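Local structure of similar to N-acetyltransferase (Staphylococcus aureus subsp. aureus, 4MBU) at residues Leu17-Asp22 and Leu65-Phe70; Ala29-Lys34 and Thr145-Lys150; Phe136-Ala141 and Tyr160-Lys165. The protein probably transfers an acetyl group from acetyl-coenzyme A to an amine substrate, as other members of the GNAT family of N-acetyltransferases do. One frame throughout, in Å; residues are numbered along the deposited sequence.

Contact 1 (Leu17-Asp22 and Leu65-Phe70)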
loop_
_atom_site.group_PDB
_atom_site.type_symbol
_atom_site.label_atom_id
_atom_site.label_comp_id
_atom_site.label_asym_id
_atom_site.label_seq_id
_atom_site.Cartn_x
_atom_site.Cartn_y
_atom_site.Cartn_z
ATOM N N LEU A 17 -14.510 -13.734 -24.495
ATOM C CA LEU A 17 -15.206 -12.459 -24.666
ATOM C C LEU A 17 -16.177 -12.248 -23.510
ATOM O O LEU A 17 -16.159 -11.192 -22.861
ATOM C CB LEU A 17 -15.933 -12.399 -26.013
ATOM C CG LEU A 17 -16.653 -11.085 -26.346
ATOM C CD1 LEU A 17 -15.682 -9.944 -26.432
ATOM C CD2 LEU A 17 -17.428 -11.200 -27.644
ATOM N N ALA A 18 -16.960 -13.280 -23.199
ATOM C CA ALA A 18 -18.005 -13.129 -22.193
ATOM C C ALA A 18 -17.354 -12.695 -20.896
ATOM O O ALA A 18 -17.755 -11.685 -20.290
ATOM C CB ALA A 18 -18.773 -14.428 -22.006
ATOM N N ILE A 19 -16.299 -13.419 -20.519
ATOM C CA ILE A 19 -15.634 -13.162 -19.250
ATOM C C ILE A 19 -15.206 -11.692 -19.229
ATOM O O ILE A 19 -15.556 -10.945 -18.305
ATOM C CB ILE A 19 -14.417 -14.106 -19.047
ATOM C CG1 ILE A 19 -14.870 -15.568 -18.996
ATOM C CG2 ILE A 19 -13.668 -13.758 -17.777
ATOM C CD1 ILE A 19 -13.697 -16.560 -18.849
ATOM N N TYR A 20 -14.539 -11.267 -20.304
ATOM C CA TYR A 20 -13.990 -9.918 -20.382
ATOM C C TYR A 20 -15.126 -8.928 -20.257
ATOM O O TYR A 20 -15.055 -7.998 -19.454
ATOM C CB TYR A 20 -13.254 -9.719 -21.705
ATOM C CG TYR A 20 -12.418 -8.453 -21.812
ATOM C CD1 TYR A 20 -11.238 -8.308 -21.090
ATOM C CD2 TYR A 20 -12.782 -7.430 -22.682
ATOM C CE1 TYR A 20 -10.453 -7.160 -21.222
ATOM C CE2 TYR A 20 -12.015 -6.293 -22.824
ATOM C CZ TYR A 20 -10.853 -6.160 -22.089
ATOM O OH TYR A 20 -10.097 -5.025 -22.239
ATOM N N ASN A 21 -16.201 -9.159 -21.006
ATOM C CA ASN A 21 -17.279 -8.177 -21.009
ATOM C C ASN A 21 -17.968 -8.094 -19.657
ATOM O O ASN A 21 -18.391 -7.010 -19.247
ATOM C CB ASN A 21 -18.284 -8.433 -22.136
ATOM C CG ASN A 21 -17.806 -7.894 -23.465
ATOM O OD1 ASN A 21 -16.939 -7.017 -23.514
ATOM N ND2 ASN A 21 -18.378 -8.406 -24.557
ATOM N N ASP A 22 -18.036 -9.220 -18.943
ATOM C CA ASP A 22 -18.642 -9.204 -17.617
ATOM C C ASP A 22 -17.822 -8.235 -16.768
ATOM O O ASP A 22 -18.363 -7.352 -16.086
ATOM C CB ASP A 22 -18.632 -10.607 -17.006
ATOM C CG ASP A 22 -19.817 -10.856 -16.089
ATOM O OD1 ASP A 22 -20.948 -10.467 -16.454
ATOM O OD2 ASP A 22 -19.623 -11.449 -15.005
ATOM N N LEU A 65 -13.043 -21.252 -17.867
ATOM C CA LEU A 65 -13.435 -20.511 -16.669
ATOM C C LEU A 65 -12.482 -19.368 -16.378
ATOM O O LEU A 65 -12.732 -18.554 -15.480
ATOM C CB LEU A 65 -13.512 -21.438 -15.451
ATOM C CG LEU A 65 -14.456 -22.642 -15.597
ATOM C CD1 LEU A 65 -14.521 -23.450 -14.304
ATOM C CD2 LEU A 65 -15.856 -22.208 -16.027
ATOM N N GLY A 66 -11.367 -19.308 -17.101
ATOM C CA GLY A 66 -10.507 -18.148 -16.908
ATOM C C GLY A 66 -9.495 -17.988 -18.014
ATOM O O GLY A 66 -9.229 -18.948 -18.739
ATOM N N PHE A 67 -8.935 -16.788 -18.156
ATOM C CA PHE A 67 -7.851 -16.584 -19.121
ATOM C C PHE A 67 -6.844 -15.560 -18.625
ATOM O O PHE A 67 -7.120 -14.830 -17.677
ATOM C CB PHE A 67 -8.380 -16.245 -20.521
ATOM C CG PHE A 67 -8.782 -14.813 -20.703
ATOM C CD1 PHE A 67 -10.050 -14.379 -20.329
ATOM C CD2 PHE A 67 -7.905 -13.903 -21.294
ATOM C CE1 PHE A 67 -10.430 -13.041 -20.518
ATOM C CE2 PHE A 67 -8.278 -12.574 -21.490
ATOM C CZ PHE A 67 -9.539 -12.140 -21.097
ATOM N N ALA A 68 -5.667 -15.540 -19.248
ATOM C CA ALA A 68 -4.557 -14.703 -18.789
ATOM C C ALA A 68 -3.552 -14.469 -19.894
ATOM O O ALA A 68 -3.312 -15.339 -20.732
ATOM C CB ALA A 68 -3.869 -15.336 -17.599
ATOM N N THR A 69 -2.943 -13.290 -19.888
ATOM C CA THR A 69 -1.975 -12.981 -20.918
ATOM C C THR A 69 -0.937 -11.980 -20.422
ATOM O O THR A 69 -1.112 -11.361 -19.369
ATOM C CB THR A 69 -2.683 -12.448 -22.198
ATOM O OG1 THR A 69 -1.722 -12.279 -23.247
ATOM C CG2 THR A 69 -3.365 -11.109 -21.927
ATOM N N PHE A 70 0.166 -11.845 -21.154
ATOM C CA PHE A 70 1.038 -10.694 -20.916
ATOM C C PHE A 70 1.472 -10.018 -22.210
ATOM O O PHE A 70 1.319 -10.583 -23.297
ATOM C CB PHE A 70 2.207 -10.999 -19.957
ATOM C CG PHE A 70 3.258 -11.962 -20.496
ATOM C CD1 PHE A 70 3.534 -13.142 -19.821
ATOM C CD2 PHE A 70 4.008 -11.658 -21.630
ATOM C CE1 PHE A 70 4.521 -14.009 -20.280
ATOM C CE2 PHE A 70 4.983 -12.537 -22.104
ATOM C CZ PHE A 70 5.241 -13.706 -21.426
#

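Contact 2 (Ala29-Lys34 and Thr145-Lys150)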
loop_
_atom_site.group_PDB
_atom_site.type_symbol
_atom_site.label_atom_id
_atom_site.label_comp_id
_atom_site.label_asym_id
_atom_site.label_seq_id
_atom_site.Cartn_x
_atom_site.Cartn_y
_atom_site.Cartn_z
ATOM N N ALA A 29 -12.054 -3.891 -13.020
ATOM C CA ALA A 29 -10.932 -4.721 -13.442
ATOM C C ALA A 29 -10.455 -4.334 -14.850
ATOM O O ALA A 29 -9.315 -4.604 -15.226
ATOM C CB ALA A 29 -11.318 -6.194 -13.393
ATOM N N VAL A 30 -11.346 -3.712 -15.621
ATOM C CA VAL A 30 -11.015 -3.185 -16.942
ATOM C C VAL A 30 -11.442 -1.721 -16.973
ATOM O O VAL A 30 -12.626 -1.419 -16.774
ATOM C CB VAL A 30 -11.775 -3.935 -18.055
ATOM C CG1 VAL A 30 -11.249 -3.523 -19.425
ATOM C CG2 VAL A 30 -11.639 -5.445 -17.889
ATOM N N TYR A 31 -10.491 -0.810 -17.196
ATOM C CA TYR A 31 -10.811 0.616 -17.275
ATOM C C TYR A 31 -11.458 0.942 -18.638
ATOM O O TYR A 31 -10.988 1.804 -19.389
ATOM C CB TYR A 31 -9.569 1.492 -17.027
ATOM C CG TYR A 31 -9.125 1.631 -15.566
ATOM C CD1 TYR A 31 -9.457 0.672 -14.614
ATOM C CD2 TYR A 31 -8.378 2.734 -15.145
ATOM C CE1 TYR A 31 -9.047 0.798 -13.285
ATOM C CE2 TYR A 31 -7.954 2.865 -13.808
ATOM C CZ TYR A 31 -8.300 1.887 -12.892
ATOM O OH TYR A 31 -7.904 1.985 -11.567
ATOM N N THR A 32 -12.545 0.237 -18.944
ATOM C CA THR A 32 -13.263 0.392 -20.208
ATOM C C THR A 32 -14.740 0.546 -19.864
ATOM O O THR A 32 -15.189 0.060 -18.825
ATOM C CB THR A 32 -13.043 -0.834 -21.112
ATOM O OG1 THR A 32 -11.653 -0.934 -21.444
ATOM C CG2 THR A 32 -13.844 -0.729 -22.419
ATOM N N TYR A 33 -15.501 1.234 -20.707
ATOM C CA TYR A 33 -16.916 1.421 -20.424
ATOM C C TYR A 33 -17.808 0.488 -21.240
ATOM O O TYR A 33 -18.737 -0.107 -20.693
ATOM C CB TYR A 33 -17.324 2.878 -20.663
ATOM C CG TYR A 33 -16.527 3.898 -19.878
ATOM C CD1 TYR A 33 -16.636 3.988 -18.497
ATOM C CD2 TYR A 33 -15.679 4.789 -20.527
ATOM C CE1 TYR A 33 -15.904 4.945 -17.774
ATOM C CE2 TYR A 33 -14.946 5.735 -19.820
ATOM C CZ TYR A 33 -15.066 5.807 -18.444
ATOM O OH TYR A 33 -14.347 6.759 -17.744
ATOM N N LYS A 34 -17.519 0.373 -22.539
ATOM C CA LYS A 34 -18.364 -0.363 -23.484
ATOM C C LYS A 34 -17.905 -1.804 -23.680
ATOM O O LYS A 34 -16.701 -2.066 -23.766
ATOM C CB LYS A 34 -18.352 0.327 -24.852
ATOM C CG LYS A 34 -19.064 1.674 -24.909
ATOM C CD LYS A 34 -18.829 2.346 -26.265
ATOM C CE LYS A 34 -19.389 3.772 -26.321
ATOM N NZ LYS A 34 -20.876 3.825 -26.476
ATOM N N THR A 145 -3.087 7.974 -7.944
ATOM C CA THR A 145 -4.418 8.295 -7.435
ATOM C C THR A 145 -5.226 9.082 -8.470
ATOM O O THR A 145 -4.678 9.937 -9.172
ATOM C CB THR A 145 -4.329 9.117 -6.139
ATOM O OG1 THR A 145 -3.615 10.326 -6.405
ATOM C CG2 THR A 145 -3.591 8.343 -5.063
ATOM N N ASN A 146 -6.524 8.795 -8.541
ATOM C CA ASN A 146 -7.430 9.487 -9.449
ATOM C C ASN A 146 -7.011 9.400 -10.906
ATOM O O ASN A 146 -7.182 10.371 -11.653
ATOM C CB ASN A 146 -7.564 10.965 -9.048
ATOM C CG ASN A 146 -8.008 11.135 -7.601
ATOM O OD1 ASN A 146 -8.866 10.400 -7.120
ATOM N ND2 ASN A 146 -7.404 12.091 -6.898
ATOM N N VAL A 147 -6.453 8.259 -11.316
ATOM C CA VAL A 147 -6.057 8.104 -12.717
ATOM C C VAL A 147 -7.203 7.584 -13.544
ATOM O O VAL A 147 -7.200 7.741 -14.774
ATOM C CB VAL A 147 -4.866 7.128 -12.945
ATOM C CG1 VAL A 147 -3.570 7.761 -12.549
ATOM C CG2 VAL A 147 -5.102 5.806 -12.211
ATOM N N GLY A 148 -8.159 6.925 -12.891
ATOM C CA GLY A 148 -9.293 6.404 -13.637
ATOM C C GLY A 148 -10.608 6.999 -13.174
ATOM O O GLY A 148 -10.666 7.580 -12.097
ATOM N N TYR A 149 -11.656 6.877 -13.985
ATOM C CA TYR A 149 -12.993 7.319 -13.585
ATOM C C TYR A 149 -14.031 6.328 -14.124
ATOM O O TYR A 149 -14.160 6.136 -15.337
ATOM C CB TYR A 149 -13.283 8.744 -14.104
ATOM C CG TYR A 149 -14.594 9.362 -13.609
ATOM C CD1 TYR A 149 -14.708 9.853 -12.314
ATOM C CD2 TYR A 149 -15.700 9.476 -14.446
ATOM C CE1 TYR A 149 -15.889 10.427 -11.856
ATOM C CE2 TYR A 149 -16.891 10.048 -13.997
ATOM C CZ TYR A 149 -16.977 10.518 -12.700
ATOM O OH TYR A 149 -18.141 11.084 -12.232
ATOM N N LYS A 150 -14.769 5.693 -13.224
ATOM C CA LYS A 150 -15.781 4.727 -13.638
ATOM C C LYS A 150 -16.835 4.597 -12.549
ATOM O O LYS A 150 -16.533 4.762 -11.355
ATOM C CB LYS A 150 -15.136 3.366 -13.921
ATOM C CG LYS A 150 -15.988 2.426 -14.779
ATOM C CD LYS A 150 -15.257 1.094 -15.027
ATOM C CE LYS A 150 -16.122 0.134 -15.839
ATOM N NZ LYS A 150 -15.424 -1.149 -16.162
#

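Contact 3 (Phe136-Ala141 and Tyr160-Lys165)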
loop_
_atom_site.group_PDB
_atom_site.type_symbol
_atom_site.label_atom_id
_atom_site.label_comp_id
_atom_site.label_asym_id
_atom_site.label_seq_id
_atom_site.Cartn_x
_atom_site.Cartn_y
_atom_site.Cartn_z
ATOM N N PHE A 136 2.613 -14.283 -4.438
ATOM C CA PHE A 136 3.666 -14.643 -5.391
ATOM C C PHE A 136 4.850 -13.679 -5.327
ATOM O O PHE A 136 5.648 -13.603 -6.264
ATOM C CB PHE A 136 3.099 -14.699 -6.815
ATOM C CG PHE A 136 2.325 -15.957 -7.103
ATOM C CD1 PHE A 136 2.943 -17.039 -7.708
ATOM C CD2 PHE A 136 0.992 -16.069 -6.743
ATOM C CE1 PHE A 136 2.239 -18.203 -7.962
ATOM C CE2 PHE A 136 0.287 -17.227 -6.997
ATOM C CZ PHE A 136 0.911 -18.294 -7.609
ATOM N N ASN A 137 4.942 -12.932 -4.229
ATOM C CA ASN A 137 6.086 -12.057 -3.969
ATOM C C ASN A 137 6.239 -10.850 -4.913
ATOM O O ASN A 137 7.354 -10.366 -5.146
ATOM C CB ASN A 137 7.369 -12.891 -3.895
ATOM C CG ASN A 137 7.293 -13.972 -2.824
ATOM O OD1 ASN A 137 6.890 -13.705 -1.682
ATOM N ND2 ASN A 137 7.658 -15.202 -3.191
ATOM N N PHE A 138 5.120 -10.371 -5.455
ATOM C CA PHE A 138 5.099 -9.057 -6.095
ATOM C C PHE A 138 5.232 -8.011 -4.992
ATOM O O PHE A 138 4.687 -8.204 -3.902
ATOM C CB PHE A 138 3.779 -8.844 -6.839
ATOM C CG PHE A 138 3.713 -9.522 -8.178
ATOM C CD1 PHE A 138 3.673 -10.911 -8.274
ATOM C CD2 PHE A 138 3.653 -8.770 -9.349
ATOM C CE1 PHE A 138 3.595 -11.529 -9.513
ATOM C CE2 PHE A 138 3.573 -9.384 -10.589
ATOM C CZ PHE A 138 3.549 -10.764 -10.674
ATOM N N LYS A 139 5.968 -6.930 -5.256
ATOM C CA LYS A 139 6.070 -5.800 -4.322
ATOM C C LYS A 139 5.225 -4.622 -4.799
ATOM O O LYS A 139 5.255 -4.260 -5.983
ATOM C CB LYS A 139 7.524 -5.305 -4.230
ATOM C CG LYS A 139 8.558 -6.397 -4.035
ATOM C CD LYS A 139 8.324 -7.109 -2.734
ATOM C CE LYS A 139 9.494 -8.011 -2.384
ATOM N NZ LYS A 139 9.163 -8.779 -1.147
ATOM N N HIS A 140 4.494 -3.994 -3.887
ATOM C CA HIS A 140 3.763 -2.780 -4.245
ATOM C C HIS A 140 4.780 -1.687 -4.570
ATOM O O HIS A 140 5.572 -1.275 -3.708
ATOM C CB HIS A 140 2.853 -2.340 -3.109
ATOM C CG HIS A 140 1.920 -1.228 -3.471
ATOM N ND1 HIS A 140 1.204 -0.518 -2.538
ATOM C CD2 HIS A 140 1.594 -0.704 -4.679
ATOM C CE1 HIS A 140 0.479 0.404 -3.141
ATOM N NE2 HIS A 140 0.690 0.317 -4.436
ATOM N N ALA A 141 4.766 -1.227 -5.819
ATOM C CA ALA A 141 5.777 -0.281 -6.298
ATOM C C ALA A 141 5.250 1.144 -6.290
ATOM O O ALA A 141 6.026 2.096 -6.359
ATOM C CB ALA A 141 6.256 -0.666 -7.700
ATOM N N TYR A 160 2.080 -3.385 -9.000
ATOM C CA TYR A 160 2.812 -4.418 -8.283
ATOM C C TYR A 160 3.841 -4.997 -9.223
ATOM O O TYR A 160 3.588 -5.138 -10.420
ATOM C CB TYR A 160 1.866 -5.500 -7.746
ATOM C CG TYR A 160 1.111 -5.034 -6.521
ATOM C CD1 TYR A 160 1.485 -5.447 -5.242
ATOM C CD2 TYR A 160 0.047 -4.154 -6.640
ATOM C CE1 TYR A 160 0.808 -4.996 -4.127
ATOM C CE2 TYR A 160 -0.638 -3.705 -5.531
ATOM C CZ TYR A 160 -0.247 -4.127 -4.280
ATOM O OH TYR A 160 -0.928 -3.681 -3.172
ATOM N N GLU A 161 5.025 -5.294 -8.704
ATOM C CA GLU A 161 6.057 -5.820 -9.590
ATOM C C GLU A 161 6.797 -7.009 -9.012
ATOM O O GLU A 161 7.050 -7.086 -7.801
ATOM C CB GLU A 161 7.031 -4.723 -10.056
ATOM C CG GLU A 161 7.982 -4.194 -9.004
ATOM C CD GLU A 161 8.971 -3.185 -9.575
ATOM O OE1 GLU A 161 9.154 -2.122 -8.950
ATOM O OE2 GLU A 161 9.578 -3.458 -10.635
ATOM N N LEU A 162 7.119 -7.938 -9.903
ATOM C CA LEU A 162 7.958 -9.084 -9.584
ATOM C C LEU A 162 9.251 -9.021 -10.379
ATOM O O LEU A 162 9.227 -8.897 -11.623
ATOM C CB LEU A 162 7.223 -10.374 -9.928
ATOM C CG LEU A 162 7.967 -11.695 -9.756
ATOM C CD1 LEU A 162 8.284 -11.957 -8.277
ATOM C CD2 LEU A 162 7.132 -12.827 -10.336
ATOM N N ASP A 163 10.370 -9.094 -9.654
ATOM C CA ASP A 163 11.682 -9.296 -10.263
ATOM C C ASP A 163 11.822 -10.770 -10.617
ATOM O O ASP A 163 11.917 -11.629 -9.730
ATOM C CB ASP A 163 12.811 -8.914 -9.300
ATOM C CG ASP A 163 14.184 -8.905 -9.983
ATOM O OD1 ASP A 163 14.302 -9.409 -11.129
ATOM O OD2 ASP A 163 15.151 -8.387 -9.387
ATOM N N LEU A 164 11.843 -11.055 -11.917
ATOM C CA LEU A 164 11.923 -12.427 -12.407
ATOM C C LEU A 164 13.327 -13.065 -12.314
ATOM O O LEU A 164 13.479 -14.266 -12.574
ATOM C CB LEU A 164 11.422 -12.483 -13.849
ATOM C CG LEU A 164 10.009 -11.963 -14.080
ATOM C CD1 LEU A 164 9.749 -11.868 -15.560
ATOM C CD2 LEU A 164 9.022 -12.895 -13.434
ATOM N N LYS A 165 14.337 -12.271 -11.951
ATOM C CA LYS A 165 15.723 -12.758 -11.873
ATOM C C LYS A 165 15.977 -13.543 -10.591
ATOM O O LYS A 165 15.571 -13.119 -9.508
ATOM C CB LYS A 165 16.714 -11.588 -11.983
ATOM C CG LYS A 165 18.192 -11.982 -11.898
ATOM C CD LYS A 165 19.129 -10.824 -12.291
ATOM C CE LYS A 165 20.589 -11.284 -12.386
ATOM N NZ LYS A 165 21.424 -10.399 -13.256
#

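Contact 1 (Leu17-Asp22 and Leu65-Phe70)
A beta bulge lies where the helix comes down on the strand. L65 and G66 both face F58 of the adjacent strand 55-60, and I19 rests on the backbone between them. The I19 chain is extended, with chi2 at 178°. I19 CD1 lies 3.9 Å from L65 C. I19 CD1 is also 4.0 Å from G66 N. G66 brings no side chain, and the CB of L65 points away from the helix.

The branch methyl of I19 does a second job. I19 CG2 is anti to the backbone N and meets the edge of the F67 ring, 4.3 Å from F67 CE1. The CB of F67 points toward the helix, with CG in the crowded position between its backbone N and carbonyl carbon (chi1 80°). F67 CZ meets Y20 CD1 at 4.2 Å, and the two side chains cross obliquely. The side chains meet by apolar packing alone, and the I19 tip also rests on the L65-G66 peptide.

R41 makes a cation-pi contact with Y20. Y88 meets Y20 edge-to-face and the F67 ring at a lower tilt. W76 of the second subunit packs on Y20.

The axes of segments 17-22 and 65-70 approach to 9.0 Å and cross at -83°, nearly perpendicular. This is helix-on-sheet packing in the N-terminal half of the GNAT fold, with helix 13-26 laid across strand 63-72.

Contact 2 (Ala29-Lys34 and Thr145-Lys150)
The run V30-Y33 lies at 58° to the run V147-K150, and Y31 and G148 are the closest pair, with CA atoms 7.0 Å apart. In this GNAT fold the contact ties the loop between helices 13-26 and 38-50 to the last strand of the sheet within this chain, 139-150, whose Y149 bonds on to the second subunit. Y31 is the centre of an inverse gamma turn. V147 and G148 form a classic beta bulge opposite L155.

The Y31 ring reaches the bulge with Y31 CE2, which lies 3.8 Å from CA of G148. A side chain at G148 would point toward this ring, so the glycine makes the close approach possible. V147 CG2 sits at the edge of the same ring. The Y31 hydroxyl bonds to D123, and the Y79 ring of the second subunit meets the Y31 ring.

K150 stretches the other way. CG is anti to the backbone N (chi1 -161°), and the chain beyond is fully extended. K150 NZ thus donates to V30 O and T32 O, each at 2.9 Å. Both bonds run nearly along the C=O axes. NZ also bonds to T27 O and I24 O. With four carbonyl oxygens for three N-H groups, at least one bond is probably shared. They would favour the charged ammonium.

Y33 and K150 run alongside each other, pointing opposite ways, with Y33 CE1 3.9 Å from K150 CG. Y33 OH donates to Y149 O in the carbonyl plane, a very short bond of 2.5 Å.

Contact 3 (Phe136-Ala141 and Tyr160-Lys165)
This contact is the open end of the beta hairpin formed by strands 139-150 and 153-163, at the end of this chain's own GNAT sheet, and it carries a cadmium site. The A141 backbone bonds on to the second subunit. A Schellman motif ends the preceding helix, with N137 as its C-prime residue. The chain then enters the sheet antiparallel to strand 160-163.

K139 and E161 are a hydrogen-bonded pair. K139 N donates to E161 O at 2.8 Å, and E161 N donates to K139 O at 2.9 Å. In both bonds the donor lies above the carbonyl plane. H140 and Y160 form the next, non-hydrogen-bonded pair, and their rings make an offset stack. The centroids are 4.6 Å apart and the planes are at 10°. H140 CG is anti to the backbone N (chi1 -171°), which carries the imidazole out over the phenol end of Y160. CA of H140 lies over the same face, offset from the ring centre by less than the imidazole. The stack probably helps orient the imidazole, along with weak bonds of NE2 to G142 O and T143 OG1. Its ND1 binds cadmium together with ND1 of H140 of the third subunit.

On the side of the sheet with K139, E161 OE1 lies 3.5 Å from A141 CB. That carboxylate oxygen accepts from T145 N of the second subunit.

F138 lies flat against L162. L162 CB stands over the middle of the F138 ring, 3.6 Å from its centroid and only 5° off the normal. L162 CD1 reaches back to the turn after the helix, 3.6 Å from N137 O.

Overall arrangement
All three contacts reach the same mixed sheet. The centre of contact 1 is about 8 Å from the centre of the chain, those of contacts 2 and 3 about 15 Å. Contacts 1 and 2 have centres about 17 Å apart and touch where Y20 OH packs on V30 CG1 at 3.4 Å. Contacts 2 and 3 share strand 139-150, with centres about 23 Å apart. Both meet the second subunit. Contacts 1 and 3 lie on opposite sides of the chain's centre and do not touch. Cadmium is bound directly at contact 3. The side chains of Y31 and Y20 stay about 8 and 9 Å from a cadmium ion.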